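Endoglucanase (Uncultured bacterium, PDB 3X17) hydrolyses internal beta-1,4-glucosidic bonds in cellulose, as a family 9 glycoside hydrolase whose catalytic barrel follows an N-terminal Ig-like domain. Local coordinates at residues 126-129 against 130-133; 254-257 against 258-262. All coordinates share one frame; numbering follows the deposited sequence.

Interaction 1: residues 126-129 against 130-133; sequences SYYL and QRCG. With ZN (zinc ion), chain C.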
ATOM      1  N   SER A 126       7.637   0.137   9.300  1.00 31.59           N
ATOM      2  CA  SER A 126       6.441   0.669   9.927  1.00 32.32           C
ATOM      3  C   SER A 126       5.496  -0.436  10.416  1.00 32.30           C
ATOM      4  O   SER A 126       4.870  -0.281  11.457  1.00 34.60           O
ATOM      5  CB  SER A 126       5.728   1.635   8.971  1.00 29.23           C
ATOM      6  OG  SER A 126       4.952   0.952   8.012  1.00 29.95           O
ATOM      7  N   TYR A 127       5.459  -1.583   9.723  1.00 31.37           N
ATOM      8  CA  TYR A 127       4.668  -2.726  10.179  1.00 30.76           C
ATOM      9  C   TYR A 127       5.114  -3.188  11.578  1.00 33.25           C
ATOM     10  O   TYR A 127       4.290  -3.502  12.444  1.00 33.25           O
ATOM     11  CB  TYR A 127       4.766  -3.895   9.178  1.00 30.32           C
ATOM     12  CG  TYR A 127       4.057  -3.618   7.872  1.00 29.94           C
ATOM     13  CD1 TYR A 127       2.694  -3.743   7.778  1.00 31.61           C
ATOM     14  CD2 TYR A 127       4.744  -3.132   6.767  1.00 26.69           C
ATOM     15  CE1 TYR A 127       2.012  -3.348   6.644  1.00 32.93           C
ATOM     16  CE2 TYR A 127       4.071  -2.793   5.597  1.00 27.77           C
ATOM     17  CZ  TYR A 127       2.705  -2.921   5.540  1.00 29.43           C
ATOM     18  OH  TYR A 127       2.006  -2.608   4.386  1.00 28.06           O
ATOM     19  N   TYR A 128       6.422  -3.269  11.784  1.00 32.75           N
ATOM     20  CA  TYR A 128       6.944  -3.662  13.089  1.00 36.17           C
ATOM     21  C   TYR A 128       6.390  -2.717  14.149  1.00 34.74           C
ATOM     22  O   TYR A 128       6.042  -3.133  15.225  1.00 32.41           O
ATOM     23  CB  TYR A 128       8.491  -3.641  13.096  1.00 34.58           C
ATOM     24  CG  TYR A 128       9.124  -3.621  14.474  1.00 35.88           C
ATOM     25  CD1 TYR A 128       8.929  -4.670  15.370  1.00 32.71           C
ATOM     26  CD2 TYR A 128      10.029  -2.610  14.823  1.00 36.44           C
ATOM     27  CE1 TYR A 128       9.573  -4.688  16.611  1.00 37.97           C
ATOM     28  CE2 TYR A 128      10.618  -2.580  16.057  1.00 40.86           C
ATOM     29  CZ  TYR A 128      10.423  -3.643  16.937  1.00 44.25           C
ATOM     30  OH  TYR A 128      11.077  -3.636  18.145  1.00 51.31           O
ATOM     31  N   LEU A 129       6.204  -1.460  13.782  1.00 36.29           N
ATOM     32  CA  LEU A 129       5.812  -0.450  14.750  1.00 36.92           C
ATOM     33  C   LEU A 129       4.287  -0.470  14.954  1.00 37.52           C
ATOM     34  O   LEU A 129       3.756   0.168  15.874  1.00 37.90           O
ATOM     35  CB  LEU A 129       6.263   0.918  14.239  1.00 35.78           C
ATOM     36  CG  LEU A 129       7.666   1.425  14.597  1.00 38.57           C
ATOM     37  CD1 LEU A 129       8.604   0.410  15.287  1.00 37.06           C
ATOM     38  CD2 LEU A 129       8.326   2.201  13.487  1.00 32.99           C
ATOM     39  N   GLN A 130       3.595  -1.185  14.075  1.00 35.00           N
ATOM     40  CA  GLN A 130       2.143  -1.392  14.179  1.00 33.52           C
ATOM     41  C   GLN A 130       1.758  -2.698  14.880  1.00 32.30           C
ATOM     42  O   GLN A 130       0.571  -2.981  15.044  1.00 34.72           O
ATOM     43  CB  GLN A 130       1.505  -1.384  12.788  1.00 31.84           C
ATOM     44  CG  GLN A 130       1.565  -0.047  12.056  1.00 34.22           C
ATOM     45  CD  GLN A 130       0.471   0.912  12.483  1.00 34.81           C
ATOM     46  OE1 GLN A 130       0.741   1.967  13.055  1.00 44.47           O
ATOM     47  NE2 GLN A 130      -0.776   0.517  12.271  1.00 36.35           N
ATOM     48  N   ARG A 131       2.732  -3.542  15.200  1.00 30.28           N
ATOM     49  CA  ARG A 131       2.432  -4.840  15.822  1.00 31.38           C
ATOM     50  C   ARG A 131       1.607  -4.724  17.105  1.00 30.86           C
ATOM     51  O   ARG A 131       1.755  -3.773  17.861  1.00 30.83           O
ATOM     52  CB  ARG A 131       3.695  -5.628  16.118  1.00 28.79           C
ATOM     53  CG  ARG A 131       4.435  -6.142  14.886  1.00 30.11           C
ATOM     54  CD  ARG A 131       5.718  -6.961  15.298  1.00 29.87           C
ATOM     55  NE  ARG A 131       6.533  -7.320  14.128  1.00 32.38           N
ATOM     56  CZ  ARG A 131       7.615  -8.101  14.172  1.00 36.08           C
ATOM     57  NH1 ARG A 131       8.039  -8.595  15.335  1.00 30.67           N
ATOM     58  NH2 ARG A 131       8.276  -8.401  13.049  1.00 35.08           N
ATOM     59  N   CYS A 132       0.692  -5.668  17.295  1.00 31.30           N
ATOM     60  CA  CYS A 132      -0.226  -5.665  18.431  1.00 31.69           C
ATOM     61  C   CYS A 132       0.153  -6.841  19.310  1.00 33.19           C
ATOM     62  O   CYS A 132       0.640  -7.856  18.808  1.00 32.41           O
ATOM     63  CB  CYS A 132      -1.650  -5.861  17.932  1.00 33.18           C
ATOM     64  SG  CYS A 132      -2.994  -5.886  19.160  1.00 31.15           S
ATOM     65  N   GLY A 133       0.022  -6.675  20.625  1.00 31.14           N
ATOM     66  CA  GLY A 133       0.167  -7.808  21.521  1.00 32.69           C
ATOM     67  C   GLY A 133       1.600  -8.009  21.982  1.00 34.03           C
ATOM     68  O   GLY A 133       1.983  -9.096  22.406  1.00 34.64           O
TER
HETATM   69 ZN    ZN C 601      -2.766  -3.978  20.154  1.00 34.34          ZN
HETATM   70  O   HOH W   1       2.150   2.126  15.457  1.00 30.82           O

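Interaction 2: residues 254-257 against 258-262; sequences GMIR and PEQDV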
ATOM      1  N   GLY A 254     -10.450   6.237  22.401  1.00 42.01           N
ATOM      2  CA  GLY A 254     -10.033   7.605  22.177  1.00 41.83           C
ATOM      3  C   GLY A 254      -8.603   7.663  21.669  1.00 42.81           C
ATOM      4  O   GLY A 254      -7.999   6.629  21.332  1.00 42.28           O
ATOM      5  N   MET A 255      -8.046   8.871  21.663  1.00 40.70           N
ATOM      6  CA  MET A 255      -6.653   9.052  21.319  1.00 41.65           C
ATOM      7  C   MET A 255      -5.759   8.651  22.471  1.00 41.55           C
ATOM      8  O   MET A 255      -5.120   9.495  23.081  1.00 43.84           O
ATOM      9  CB  MET A 255      -6.397  10.509  20.924  1.00 42.48           C
ATOM     10  CG  MET A 255      -7.048  10.883  19.588  1.00 43.73           C
ATOM     11  SD  MET A 255      -6.125  10.134  18.213  1.00 43.79           S
ATOM     12  CE  MET A 255      -7.477   9.787  17.078  1.00 46.32           C
ATOM     13  N   ILE A 256      -5.680   7.354  22.745  1.00 40.67           N
ATOM     14  CA  ILE A 256      -4.887   6.866  23.859  1.00 38.74           C
ATOM     15  C   ILE A 256      -3.919   5.802  23.348  1.00 39.74           C
ATOM     16  O   ILE A 256      -4.100   5.279  22.239  1.00 39.43           O
ATOM     17  CB  ILE A 256      -5.800   6.217  24.938  1.00 39.39           C
ATOM     18  CG1 ILE A 256      -6.271   4.837  24.459  1.00 38.88           C
ATOM     19  CG2 ILE A 256      -6.952   7.149  25.317  1.00 39.15           C
ATOM     20  CD1 ILE A 256      -7.618   4.352  25.006  1.00 42.75           C
ATOM     21  N   ARG A 257      -2.958   5.430  24.189  1.00 37.80           N
ATOM     22  CA  ARG A 257      -2.045   4.313  23.923  1.00 40.84           C
ATOM     23  C   ARG A 257      -2.776   2.975  23.854  1.00 39.06           C
ATOM     24  O   ARG A 257      -3.830   2.811  24.471  1.00 38.95           O
ATOM     25  CB  ARG A 257      -0.976   4.207  25.014  1.00 37.72           C
ATOM     26  CG  ARG A 257      -0.035   5.387  25.091  1.00 47.33           C
ATOM     27  CD  ARG A 257       0.514   5.561  26.519  1.00 49.12           C
ATOM     28  NE  ARG A 257       1.194   6.846  26.663  1.00 51.99           N
ATOM     29  CZ  ARG A 257       2.370   7.126  26.108  1.00 54.02           C
ATOM     30  NH1 ARG A 257       2.994   6.201  25.394  1.00 51.91           N
ATOM     31  NH2 ARG A 257       2.915   8.334  26.252  1.00 55.09           N
ATOM     32  N   PRO A 258      -2.157   1.982  23.189  1.00 38.71           N
ATOM     33  CA  PRO A 258      -2.837   0.700  23.007  1.00 37.48           C
ATOM     34  C   PRO A 258      -2.967  -0.075  24.313  1.00 38.22           C
ATOM     35  O   PRO A 258      -3.897  -0.867  24.454  1.00 36.60           O
ATOM     36  CB  PRO A 258      -1.936  -0.052  22.021  1.00 36.98           C
ATOM     37  CG  PRO A 258      -0.622   0.578  22.120  1.00 36.98           C
ATOM     38  CD  PRO A 258      -0.860   2.032  22.488  1.00 37.02           C
ATOM     39  N   GLU A 259      -2.017   0.114  25.232  1.00 37.84           N
ATOM     40  CA  GLU A 259      -2.074  -0.563  26.530  1.00 41.19           C
ATOM     41  C   GLU A 259      -3.128   0.055  27.428  1.00 40.89           C
ATOM     42  O   GLU A 259      -3.541  -0.555  28.394  1.00 39.59           O
ATOM     43  CB  GLU A 259      -0.729  -0.528  27.269  1.00 42.77           C
ATOM     44  CG  GLU A 259       0.494  -0.354  26.399  1.00 50.07           C
ATOM     45  CD  GLU A 259       0.742   1.096  26.029  1.00 49.47           C
ATOM     46  OE1 GLU A 259       0.154   1.508  25.021  1.00 52.78           O
ATOM     47  OE2 GLU A 259       1.544   1.796  26.696  1.00 46.13           O
ATOM     48  N   GLN A 260      -3.541   1.278  27.124  1.00 41.75           N
ATOM     49  CA  GLN A 260      -4.683   1.853  27.826  1.00 43.70           C
ATOM     50  C   GLN A 260      -6.034   1.375  27.273  1.00 43.86           C
ATOM     51  O   GLN A 260      -7.081   1.601  27.902  1.00 42.61           O
ATOM     52  CB  GLN A 260      -4.599   3.375  27.854  1.00 42.78           C
ATOM     53  CG  GLN A 260      -3.352   3.896  28.570  1.00 51.39           C
ATOM     54  CD  GLN A 260      -3.231   5.423  28.537  1.00 62.72           C
ATOM     55  OE1 GLN A 260      -2.822   6.034  29.522  1.00 63.74           O
ATOM     56  NE2 GLN A 260      -3.547   6.037  27.387  1.00 62.43           N
ATOM     57  N   ASP A 261      -6.018   0.723  26.103  1.00 41.70           N
ATOM     58  CA  ASP A 261      -7.269   0.333  25.448  1.00 41.60           C
ATOM     59  C   ASP A 261      -7.660  -1.020  25.991  1.00 42.17           C
ATOM     60  O   ASP A 261      -7.288  -2.058  25.447  1.00 40.39           O
ATOM     61  CB  ASP A 261      -7.122   0.280  23.918  1.00 42.06           C
ATOM     62  CG  ASP A 261      -8.425  -0.113  23.216  1.00 44.74           C
ATOM     63  OD1 ASP A 261      -9.486   0.404  23.599  1.00 44.93           O
ATOM     64  OD2 ASP A 261      -8.390  -0.918  22.256  1.00 46.92           O
ATOM     65  N   VAL A 262      -8.318  -1.005  27.140  1.00 43.34           N
ATOM     66  CA  VAL A 262      -8.379  -2.183  27.986  1.00 42.97           C
ATOM     67  C   VAL A 262      -9.788  -2.797  27.921  1.00 42.64           C
ATOM     68  O   VAL A 262     -10.049  -3.861  28.481  1.00 42.43           O
ATOM     69  CB  VAL A 262      -7.902  -1.812  29.427  1.00 44.88           C
ATOM     70  CG1 VAL A 262      -9.063  -1.408  30.335  1.00 43.54           C
ATOM     71  CG2 VAL A 262      -7.043  -2.900  30.013  1.00 46.59           C
TER

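Interaction 1: residues 126-129 against 130-133
Q130 N is shared by two carbonyls of the last turn of helix 115-130: it donates to Y127 O at 2.9 Å and, weakly, to S126 O. The first bond is bent, with an N-H...O angle of 138°, and the donor stands well above the Y127 carbonyl plane. R131 N adds a weak bond to Y128 O, so the helix ends by tightening toward 3-10 pairing. Chi1 (-66°) sets Q130 CG back along the helix, 3.4 Å from S126 O; chi2 then swings the amide off that line. There a water donates both to L129 O at 2.6 Å and to Q130 OE1 at 2.8 Å, while Q130 NE2 reaches the backbone carbonyls of H175 and A177; the amide is therefore gripped at both ends. R131 runs back beside Y128, its CG 3.4 Å from Y128 O. The edge of the Y128 ring, at CD1, lies under one face of the guanidinium, 3.8 Å from R131 NE, with the planes 89° apart. The charged end goes on to salt bridges with E225 and with E214, a calcium ligand, and has a cation-pi contact with W228. Beyond it the chain is extended, and C132 SG binds the zinc ion at 2.2 Å, D148, H149 and H175 completing the site. G133 N bonds to the zinc ligand D148, and its positive phi would press a CB against the carbonyl before it. Q130, holding the backbone of H175, is thus a second-shell residue of the zinc site. Two carboxylates balance the buried R131 charge and fix the direction of its guanidinium, and zinc is likely to hold C132 as a thiolate, so this short helix exit joins a calcium site to a zinc site.

Interaction 2: residues 254-257 against 258-262
I256 and R257 pack on Q260 and D261 round a type I beta turn, R257-P258-E259-Q260, in the loop between strands 243-249 and 265-271. Before the turn, M255 is the centre of an inverse gamma turn, in which I256 N donates weakly to G254 O. I256 directs its CB toward the second segment, and with chi1 at 75° its CG1 branch sits between the backbone N and the carbonyl carbon. That carries CD1 to 4.1 Å from D261 CA, while CG1 runs past Q260 CB at the same separation. With an alanine here, lacking CG1 and CD1, a gap would probably open beside D261 CA and leave the aliphatic part of Q260 without its apolar neighbour. I256 O, for its part, accepts a hydrogen bond from Y180 OH. R257 O closes the turn, taking a weak bond from Q260 N at 3.1 Å; the proline that follows R257 occupies the second position of the turn and packs on D148 and Y180. R257 and E259 lie across each other without a salt bridge: R257 NH1 stays 4.8 Å from E259 OE2, which bonds instead to A146 N. The other oxygen, E259 OE1, is buried without a polar partner, and its 2.9 Å approach to R257 CB is doubtful. One residue past R257 a second turn overlaps the first, D261 N donating weakly to P258 O. The D261 carboxylate leaves the loop as a second-shell group of the metal site, its OD2 bonded to NE2 of the zinc ligand H149.

Both contacts are local and follow in series along the glycosidase part of the chain, neither nested nor crossed. Interaction 1 comes first, closing the end of helix 115-130 and starting the loop to strand 136-137. Interaction 2 comes later and folds the loop between strands 243-249 and 265-271, neighbours in a four-stranded mixed sheet. Their centres are about 15 Å apart and their nearest atoms about 7 Å, with no direct touch. The zinc site relates them: residues 130-133 supply a ligand, while in 258-262 the P258 side chain comes about 4 Å from the metal. The end of helix 115-130 and the loop 254-262 thus approach the same zinc ion without touching each other.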